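Local coordinates for uncharacterized protein (Bacteroides ovatus CL02T12C04, PDB 6PTM) that probably hydrolyses carrageenan oligosaccharides from the chain end, as an exo-acting carrageenase of glycoside hydrolase family 42, at residues Y443-F456 / Y587-T601. Residues are numbered along the deposited sequence; the frame is centred on the assembly and turned at random.
Sequences YAFDWVEICMAYDF and YEKLNFSGLPIGFAT
Tyr587, on the last turn of helix 579-590, turns one ring face toward Met452 of helix 448-456, whose CG is centred over it 3.6 Å from the centroid. The extended start of the methionine chain (CG anti to the backbone N, chi1 -166°) brings that methylene there, and SD approaches the ring obliquely, a Met-aromatic contact. At the ring edge CE2 meets CZ3 of Trp447 at 3.5 Å, the rings tilted by 26° and hardly overlapping. Tyrosine suits this place by joining a flat apolar face to a hydroxyl: its OH donates to OD2 of Asp455 at 2.5 Å, arriving from above the carboxylate plane. A water 2.8 Å from OD2 accepts from Ile597 N, while His499 holds OD1. Phe599, on edge strand 597-600 of a parallel sheet, offers its face to the edge of Phe456, an offset T-shaped pair with planes at 70°, and its CZ touches Met452 CG at 3.6 Å. A phenylalanine in place of Tyr587 would probably keep the methionine packing but leave buried OD2 without its phenolic donor. Aromatic rings and one thioether thus pack helix 448-460 against helix 579-590 and that sheet, and the short phenol-carboxylate bond helps satisfy an acid buried among them.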
ATOM      1  N   TYR A 443     -11.170  15.081  -5.491  1.00 19.46           N
ATOM      2  CA  TYR A 443     -10.474  13.893  -6.044  1.00 19.07           C
ATOM      3  C   TYR A 443     -11.496  12.844  -6.472  1.00 18.74           C
ATOM      4  O   TYR A 443     -12.588  12.771  -5.888  1.00 17.99           O
ATOM      5  CB  TYR A 443      -9.439  13.362  -5.045  1.00 18.77           C
ATOM      6  CG  TYR A 443      -8.396  14.386  -4.646  1.00 19.59           C
ATOM      7  CD1 TYR A 443      -7.311  14.649  -5.468  1.00 20.17           C
ATOM      8  CD2 TYR A 443      -8.488  15.089  -3.461  1.00 19.05           C
ATOM      9  CE1 TYR A 443      -6.341  15.568  -5.120  1.00 18.88           C
ATOM     10  CE2 TYR A 443      -7.529  16.025  -3.098  1.00 18.83           C
ATOM     11  CZ  TYR A 443      -6.446  16.257  -3.927  1.00 18.59           C
ATOM     12  OH  TYR A 443      -5.488  17.180  -3.637  1.00 18.12           O
ATOM     13  N   ALA A 444     -11.077  11.977  -7.395  1.00 17.64           N
ATOM     14  CA  ALA A 444     -11.893  10.863  -7.907  1.00 16.75           C
ATOM     15  C   ALA A 444     -11.980   9.711  -6.915  1.00 16.19           C
ATOM     16  O   ALA A 444     -12.827   8.815  -7.130  1.00 14.74           O
ATOM     17  CB  ALA A 444     -11.322  10.368  -9.203  1.00 18.00           C
ATOM     18  N   PHE A 445     -11.023   9.591  -6.001  1.00 16.00           N
ATOM     19  CA  PHE A 445     -10.904   8.403  -5.120  1.00 16.82           C
ATOM     20  C   PHE A 445     -10.039   8.792  -3.923  1.00 16.96           C
ATOM     21  O   PHE A 445      -9.391   9.856  -3.925  1.00 17.40           O
ATOM     22  CB  PHE A 445     -10.347   7.161  -5.854  1.00 16.98           C
ATOM     23  CG  PHE A 445      -9.026   7.374  -6.562  1.00 16.24           C
ATOM     24  CD1 PHE A 445      -7.825   7.285  -5.880  1.00 15.97           C
ATOM     25  CD2 PHE A 445      -8.985   7.639  -7.913  1.00 15.50           C
ATOM     26  CE1 PHE A 445      -6.617   7.509  -6.526  1.00 16.34           C
ATOM     27  CE2 PHE A 445      -7.778   7.873  -8.555  1.00 16.76           C
ATOM     28  CZ  PHE A 445      -6.598   7.829  -7.854  1.00 16.06           C
ATOM     29  N   ASP A 446      -9.982   7.906  -2.942  1.00 17.46           N
ATOM     30  CA  ASP A 446      -9.144   8.137  -1.748  1.00 18.51           C
ATOM     31  C   ASP A 446      -7.700   7.829  -2.167  1.00 17.81           C
ATOM     32  O   ASP A 446      -7.327   6.653  -2.128  1.00 18.42           O
ATOM     33  CB  ASP A 446      -9.653   7.309  -0.560  1.00 19.67           C
ATOM     34  CG  ASP A 446      -8.768   7.506   0.665  1.00 19.70           C
ATOM     35  OD1 ASP A 446      -7.869   8.374   0.596  1.00 17.75           O
ATOM     36  OD2 ASP A 446      -8.972   6.791   1.654  1.00 19.42           O
ATOM     37  N   TRP A 447      -6.941   8.860  -2.541  1.00 17.23           N
ATOM     38  CA  TRP A 447      -5.553   8.788  -3.071  1.00 17.50           C
ATOM     39  C   TRP A 447      -4.503   8.728  -1.944  1.00 17.10           C
ATOM     40  O   TRP A 447      -3.316   8.644  -2.277  1.00 16.22           O
ATOM     41  CB  TRP A 447      -5.252  10.001  -3.980  1.00 17.25           C
ATOM     42  CG  TRP A 447      -5.337  11.318  -3.262  1.00 17.60           C
ATOM     43  CD1 TRP A 447      -6.458  11.856  -2.686  1.00 18.34           C
ATOM     44  CD2 TRP A 447      -4.268  12.238  -2.958  1.00 18.01           C
ATOM     45  NE1 TRP A 447      -6.175  13.049  -2.081  1.00 18.49           N
ATOM     46  CE2 TRP A 447      -4.843  13.324  -2.243  1.00 18.45           C
ATOM     47  CE3 TRP A 447      -2.900  12.274  -3.238  1.00 18.53           C
ATOM     48  CZ2 TRP A 447      -4.087  14.392  -1.775  1.00 17.93           C
ATOM     49  CZ3 TRP A 447      -2.160  13.355  -2.810  1.00 17.92           C
ATOM     50  CH2 TRP A 447      -2.741  14.385  -2.073  1.00 18.72           C
ATOM     51  N   VAL A 448      -4.883   8.858  -0.673  1.00 16.68           N
ATOM     52  CA  VAL A 448      -3.932   9.258   0.409  1.00 16.39           C
ATOM     53  C   VAL A 448      -3.006   8.070   0.749  1.00 16.11           C
ATOM     54  O   VAL A 448      -1.800   8.310   0.926  1.00 14.06           O
ATOM     55  CB  VAL A 448      -4.651   9.818   1.660  1.00 17.22           C
ATOM     56  CG1 VAL A 448      -3.675  10.080   2.780  1.00 17.45           C
ATOM     57  CG2 VAL A 448      -5.373  11.122   1.362  1.00 16.53           C
ATOM     58  N   GLU A 449      -3.528   6.844   0.836  1.00 14.37           N
ATOM     59  CA  GLU A 449      -2.686   5.663   1.168  1.00 14.29           C
ATOM     60  C   GLU A 449      -1.687   5.357   0.033  1.00 14.94           C
ATOM     61  O   GLU A 449      -0.464   5.222   0.335  1.00 13.95           O
ATOM     62  CB  GLU A 449      -3.577   4.489   1.525  1.00 16.12           C
ATOM     63  CG  GLU A 449      -4.369   4.749   2.781  1.00 16.81           C
ATOM     64  CD  GLU A 449      -5.273   3.599   3.167  1.00 19.08           C
ATOM     65  OE1 GLU A 449      -4.884   2.417   2.948  1.00 20.06           O
ATOM     66  OE2 GLU A 449      -6.362   3.904   3.648  1.00 18.03           O
ATOM     67  N   ILE A 450      -2.132   5.233  -1.227  1.00 14.71           N
ATOM     68  CA  ILE A 450      -1.221   4.823  -2.344  1.00 14.39           C
ATOM     69  C   ILE A 450      -0.270   5.960  -2.764  1.00 14.79           C
ATOM     70  O   ILE A 450       0.706   5.658  -3.473  1.00 14.63           O
ATOM     71  CB  ILE A 450      -2.004   4.273  -3.541  1.00 14.58           C
ATOM     72  CG1 ILE A 450      -2.997   5.273  -4.134  1.00 14.36           C
ATOM     73  CG2 ILE A 450      -2.678   2.952  -3.182  1.00 14.64           C
ATOM     74  CD1 ILE A 450      -3.587   4.789  -5.455  1.00 14.73           C
ATOM     75  N   CYS A 451      -0.552   7.223  -2.425  1.00 13.71           N
ATOM     76  CA  CYS A 451       0.375   8.349  -2.684  1.00 14.46           C
ATOM     77  C   CYS A 451       1.180   8.665  -1.407  1.00 14.22           C
ATOM     78  O   CYS A 451       2.368   8.344  -1.344  1.00 12.73           O
ATOM     79  CB  CYS A 451      -0.350   9.566  -3.223  1.00 15.08           C
ATOM     80  SG  CYS A 451      -1.016   9.296  -4.891  1.00 15.00           S
ATOM     81  N   MET A 452       0.541   9.188  -0.376  1.00 14.85           N
ATOM     82  CA  MET A 452       1.266   9.739   0.800  1.00 14.11           C
ATOM     83  C   MET A 452       1.827   8.619   1.673  1.00 12.80           C
ATOM     84  O   MET A 452       2.995   8.720   1.986  1.00 11.36           O
ATOM     85  CB  MET A 452       0.402  10.656   1.655  1.00 14.26           C
ATOM     86  CG  MET A 452       1.252  11.440   2.598  1.00 14.59           C
ATOM     87  SD  MET A 452       0.295  12.678   3.503  1.00 15.94           S
ATOM     88  CE  MET A 452      -0.572  11.653   4.690  1.00 14.08           C
ATOM     89  N   ALA A 453       1.077   7.574   2.019  1.00 12.02           N
ATOM     90  CA  ALA A 453       1.627   6.481   2.871  1.00 12.06           C
ATOM     91  C   ALA A 453       2.750   5.715   2.124  1.00 12.16           C
ATOM     92  O   ALA A 453       3.779   5.404   2.747  1.00 12.36           O
ATOM     93  CB  ALA A 453       0.536   5.558   3.339  1.00 11.51           C
ATOM     94  N   TYR A 454       2.564   5.393   0.837  1.00 11.39           N
ATOM     95  CA  TYR A 454       3.608   4.764  -0.021  1.00 12.26           C
ATOM     96  C   TYR A 454       4.873   5.645   0.015  1.00 12.89           C
ATOM     97  O   TYR A 454       6.011   5.120   0.167  1.00 11.90           O
ATOM     98  CB  TYR A 454       3.003   4.472  -1.406  1.00 11.91           C
ATOM     99  CG  TYR A 454       2.180   3.199  -1.455  1.00 12.72           C
ATOM    100  CD1 TYR A 454       1.732   2.566  -0.293  1.00 12.91           C
ATOM    101  CD2 TYR A 454       1.841   2.616  -2.662  1.00 14.21           C
ATOM    102  CE1 TYR A 454       0.992   1.399  -0.346  1.00 14.04           C
ATOM    103  CE2 TYR A 454       1.092   1.451  -2.727  1.00 14.02           C
ATOM    104  CZ  TYR A 454       0.690   0.826  -1.570  1.00 14.09           C
ATOM    105  OH  TYR A 454      -0.006  -0.345  -1.656  1.00 14.53           O
ATOM    106  N   ASP A 455       4.699   6.959  -0.137  1.00 13.18           N
ATOM    107  CA  ASP A 455       5.837   7.915  -0.155  1.00 13.65           C
ATOM    108  C   ASP A 455       6.553   7.898   1.207  1.00 12.87           C
ATOM    109  O   ASP A 455       7.803   8.017   1.230  1.00 13.48           O
ATOM    110  CB  ASP A 455       5.391   9.314  -0.601  1.00 13.54           C
ATOM    111  CG  ASP A 455       5.086   9.391  -2.095  1.00 14.23           C
ATOM    112  OD1 ASP A 455       5.411   8.390  -2.802  1.00 13.26           O
ATOM    113  OD2 ASP A 455       4.495  10.427  -2.537  1.00 13.38           O
ATOM    114  N   PHE A 456       5.820   7.727   2.299  1.00 12.72           N
ATOM    115  CA  PHE A 456       6.429   7.630   3.640  1.00 13.12           C
ATOM    116  C   PHE A 456       7.239   6.319   3.715  1.00 13.73           C
ATOM    117  O   PHE A 456       8.421   6.350   4.119  1.00 13.38           O
ATOM    118  CB  PHE A 456       5.367   7.823   4.723  1.00 13.45           C
ATOM    119  CG  PHE A 456       5.914   7.710   6.122  1.00 12.95           C
ATOM    120  CD1 PHE A 456       6.551   8.787   6.725  1.00 12.35           C
ATOM    121  CD2 PHE A 456       5.873   6.498   6.807  1.00 12.63           C
ATOM    122  CE1 PHE A 456       7.084   8.667   8.008  1.00 13.32           C
ATOM    123  CE2 PHE A 456       6.381   6.394   8.101  1.00 12.99           C
ATOM    124  CZ  PHE A 456       6.998   7.469   8.695  1.00 11.88           C
ATOM    125  N   TYR A 587       1.670  18.000   2.365  1.00 15.01           N
ATOM    126  CA  TYR A 587       1.906  16.999   1.282  1.00 15.21           C
ATOM    127  C   TYR A 587       1.126  17.386   0.026  1.00 14.83           C
ATOM    128  O   TYR A 587       1.709  17.453  -1.057  1.00 14.53           O
ATOM    129  CB  TYR A 587       1.451  15.603   1.708  1.00 15.09           C
ATOM    130  CG  TYR A 587       1.675  14.531   0.681  1.00 15.01           C
ATOM    131  CD1 TYR A 587       2.941  14.030   0.424  1.00 16.42           C
ATOM    132  CD2 TYR A 587       0.627  14.061  -0.094  1.00 15.90           C
ATOM    133  CE1 TYR A 587       3.157  13.053  -0.542  1.00 16.51           C
ATOM    134  CE2 TYR A 587       0.821  13.075  -1.058  1.00 16.81           C
ATOM    135  CZ  TYR A 587       2.085  12.552  -1.265  1.00 16.01           C
ATOM    136  OH  TYR A 587       2.270  11.596  -2.194  1.00 16.65           O
ATOM    137  N   GLU A 588      -0.183  17.596   0.167  1.00 15.93           N
ATOM    138  CA  GLU A 588      -1.099  17.979  -0.952  1.00 16.29           C
ATOM    139  C   GLU A 588      -0.608  19.283  -1.603  1.00 17.30           C
ATOM    140  O   GLU A 588      -0.612  19.414  -2.858  1.00 15.70           O
ATOM    141  CB  GLU A 588      -2.502  18.144  -0.388  1.00 17.72           C
ATOM    142  CG  GLU A 588      -3.543  18.562  -1.393  1.00 18.34           C
ATOM    143  CD  GLU A 588      -4.937  18.626  -0.798  1.00 19.89           C
ATOM    144  OE1 GLU A 588      -5.113  19.313   0.245  1.00 18.94           O
ATOM    145  OE2 GLU A 588      -5.844  18.015  -1.381  1.00 20.81           O
ATOM    146  N   LYS A 589      -0.201  20.231  -0.772  1.00 16.46           N
ATOM    147  CA  LYS A 589       0.280  21.548  -1.231  1.00 16.40           C
ATOM    148  C   LYS A 589       1.504  21.361  -2.118  1.00 16.28           C
ATOM    149  O   LYS A 589       1.615  22.092  -3.076  1.00 14.83           O
ATOM    150  CB  LYS A 589       0.552  22.446  -0.021  1.00 18.41           C
ATOM    151  CG  LYS A 589       0.861  23.874  -0.386  1.00 21.55           C
ATOM    152  CD  LYS A 589      -0.357  24.573  -0.972  1.00 22.12           C
ATOM    153  CE  LYS A 589      -0.174  26.062  -1.091  1.00 25.52           C
ATOM    154  NZ  LYS A 589      -1.431  26.662  -1.607  1.00 29.50           N
ATOM    155  N   LEU A 590       2.378  20.388  -1.831  1.00 16.41           N
ATOM    156  CA  LEU A 590       3.664  20.241  -2.543  1.00 17.46           C
ATOM    157  C   LEU A 590       3.568  19.233  -3.703  1.00 17.11           C
ATOM    158  O   LEU A 590       4.438  19.259  -4.526  1.00 17.35           O
ATOM    159  CB  LEU A 590       4.755  19.811  -1.556  1.00 17.17           C
ATOM    160  CG  LEU A 590       5.104  20.778  -0.422  1.00 17.48           C
ATOM    161  CD1 LEU A 590       6.207  20.170   0.437  1.00 16.00           C
ATOM    162  CD2 LEU A 590       5.507  22.150  -0.945  1.00 18.18           C
ATOM    163  N   ASN A 591       2.567  18.365  -3.740  1.00 17.54           N
ATOM    164  CA  ASN A 591       2.597  17.108  -4.530  1.00 17.39           C
ATOM    165  C   ASN A 591       2.196  17.276  -6.007  1.00 17.99           C
ATOM    166  O   ASN A 591       2.309  16.268  -6.769  1.00 16.80           O
ATOM    167  CB  ASN A 591       1.657  16.046  -3.973  1.00 17.87           C
ATOM    168  CG  ASN A 591       1.945  14.701  -4.598  1.00 17.59           C
ATOM    169  OD1 ASN A 591       3.099  14.288  -4.618  1.00 17.74           O
ATOM    170  ND2 ASN A 591       0.924  14.054  -5.133  1.00 16.74           N
ATOM    171  N   PHE A 592       1.802  18.471  -6.448  1.00 17.30           N
ATOM    172  CA  PHE A 592       1.340  18.661  -7.844  1.00 17.01           C
ATOM    173  C   PHE A 592       2.252  19.652  -8.557  1.00 16.79           C
ATOM    174  O   PHE A 592       1.759  20.375  -9.414  1.00 15.42           O
ATOM    175  CB  PHE A 592      -0.144  19.071  -7.856  1.00 17.09           C
ATOM    176  CG  PHE A 592      -1.022  18.048  -7.196  1.00 16.25           C
ATOM    177  CD1 PHE A 592      -1.218  18.079  -5.823  1.00 16.37           C
ATOM    178  CD2 PHE A 592      -1.567  17.011  -7.921  1.00 15.21           C
ATOM    179  CE1 PHE A 592      -1.981  17.119  -5.201  1.00 16.04           C
ATOM    180  CE2 PHE A 592      -2.343  16.054  -7.295  1.00 16.88           C
ATOM    181  CZ  PHE A 592      -2.528  16.095  -5.929  1.00 16.10           C
ATOM    182  N   SER A 593       3.557  19.608  -8.287  1.00 16.62           N
ATOM    183  CA  SER A 593       4.564  20.524  -8.892  1.00 14.92           C
ATOM    184  C   SER A 593       5.592  19.741  -9.720  1.00 14.33           C
ATOM    185  O   SER A 593       6.653  20.312  -9.993  1.00 16.28           O
ATOM    186  CB  SER A 593       5.248  21.360  -7.825  1.00 14.60           C
ATOM    187  OG  SER A 593       4.305  22.121  -7.100  1.00 14.98           O
ATOM    188  N   GLY A 594       5.347  18.457 -10.035  1.00 14.11           N
ATOM    189  CA  GLY A 594       6.249  17.644 -10.856  1.00 13.37           C
ATOM    190  C   GLY A 594       7.356  16.939 -10.074  1.00 14.55           C
ATOM    191  O   GLY A 594       8.199  16.274 -10.709  1.00 13.74           O
ATOM    192  N   LEU A 595       7.387  17.083  -8.754  1.00 15.05           N
ATOM    193  CA  LEU A 595       8.454  16.543  -7.870  1.00 14.90           C
ATOM    194  C   LEU A 595       7.886  15.441  -6.993  1.00 14.36           C
ATOM    195  O   LEU A 595       6.806  15.583  -6.427  1.00 15.76           O
ATOM    196  CB  LEU A 595       8.967  17.659  -6.970  1.00 15.81           C
ATOM    197  CG  LEU A 595       9.674  18.819  -7.663  1.00 17.20           C
ATOM    198  CD1 LEU A 595      10.021  19.877  -6.634  1.00 18.90           C
ATOM    199  CD2 LEU A 595      10.901  18.325  -8.427  1.00 17.80           C
ATOM    200  N   PRO A 596       8.609  14.319  -6.828  1.00 14.35           N
ATOM    201  CA  PRO A 596       8.263  13.340  -5.808  1.00 13.12           C
ATOM    202  C   PRO A 596       8.433  14.026  -4.462  1.00 13.71           C
ATOM    203  O   PRO A 596       9.503  14.568  -4.222  1.00 14.68           O
ATOM    204  CB  PRO A 596       9.257  12.185  -6.033  1.00 13.55           C
ATOM    205  CG  PRO A 596       9.841  12.432  -7.401  1.00 12.65           C
ATOM    206  CD  PRO A 596       9.790  13.931  -7.611  1.00 13.36           C
ATOM    207  N   ILE A 597       7.414  13.947  -3.602  1.00 13.72           N
ATOM    208  CA  ILE A 597       7.462  14.517  -2.232  1.00 14.04           C
ATOM    209  C   ILE A 597       7.679  13.376  -1.233  1.00 15.20           C
ATOM    210  O   ILE A 597       6.934  12.399  -1.295  1.00 17.93           O
ATOM    211  CB  ILE A 597       6.191  15.323  -1.915  1.00 14.28           C
ATOM    212  CG1 ILE A 597       5.967  16.411  -2.974  1.00 14.57           C
ATOM    213  CG2 ILE A 597       6.251  15.901  -0.514  1.00 14.56           C
ATOM    214  CD1 ILE A 597       7.124  17.359  -3.144  1.00 13.53           C
ATOM    215  N   GLY A 598       8.683  13.501  -0.354  1.00 14.33           N
ATOM    216  CA  GLY A 598       8.964  12.455   0.637  1.00 14.45           C
ATOM    217  C   GLY A 598       8.912  12.971   2.029  1.00 14.44           C
ATOM    218  O   GLY A 598       8.377  14.099   2.244  1.00 13.05           O
ATOM    219  N   PHE A 599       9.420  12.148   2.952  1.00 15.15           N
ATOM    220  CA  PHE A 599       9.346  12.425   4.396  1.00 15.54           C
ATOM    221  C   PHE A 599      10.747  12.380   4.997  1.00 15.61           C
ATOM    222  O   PHE A 599      11.645  11.765   4.442  1.00 15.17           O
ATOM    223  CB  PHE A 599       8.375  11.460   5.088  1.00 15.93           C
ATOM    224  CG  PHE A 599       6.958  11.762   4.702  1.00 15.80           C
ATOM    225  CD1 PHE A 599       6.233  12.709   5.401  1.00 15.70           C
ATOM    226  CD2 PHE A 599       6.416  11.221   3.554  1.00 16.01           C
ATOM    227  CE1 PHE A 599       4.953  13.048   5.005  1.00 15.14           C
ATOM    228  CE2 PHE A 599       5.141  11.560   3.149  1.00 15.67           C
ATOM    229  CZ  PHE A 599       4.399  12.453   3.893  1.00 15.30           C
ATOM    230  N   ALA A 600      10.887  13.060   6.126  1.00 16.82           N
ATOM    231  CA  ALA A 600      12.090  13.042   6.989  1.00 17.57           C
ATOM    232  C   ALA A 600      11.634  12.706   8.396  1.00 17.20           C
ATOM    233  O   ALA A 600      10.561  13.156   8.801  1.00 18.07           O
ATOM    234  CB  ALA A 600      12.816  14.368   6.973  1.00 18.33           C
ATOM    235  N   THR A 601      12.449  11.927   9.087  1.00 16.43           N
ATOM    236  CA  THR A 601      12.338  11.627  10.523  1.00 14.78           C
ATOM    237  C   THR A 601      13.746  11.631  11.093  1.00 14.22           C
ATOM    238  O   THR A 601      14.721  11.573  10.314  1.00 13.54           O
ATOM    239  CB  THR A 601      11.734  10.232  10.755  1.00 14.64           C
ATOM    240  OG1 THR A 601      12.629   9.271  10.194  1.00 13.90           O
ATOM    241  CG2 THR A 601      10.366  10.072  10.150  1.00 14.49           C
TER
HETATM  242  O   HOH W   1       5.072  12.514  -4.241  1.00 12.07           O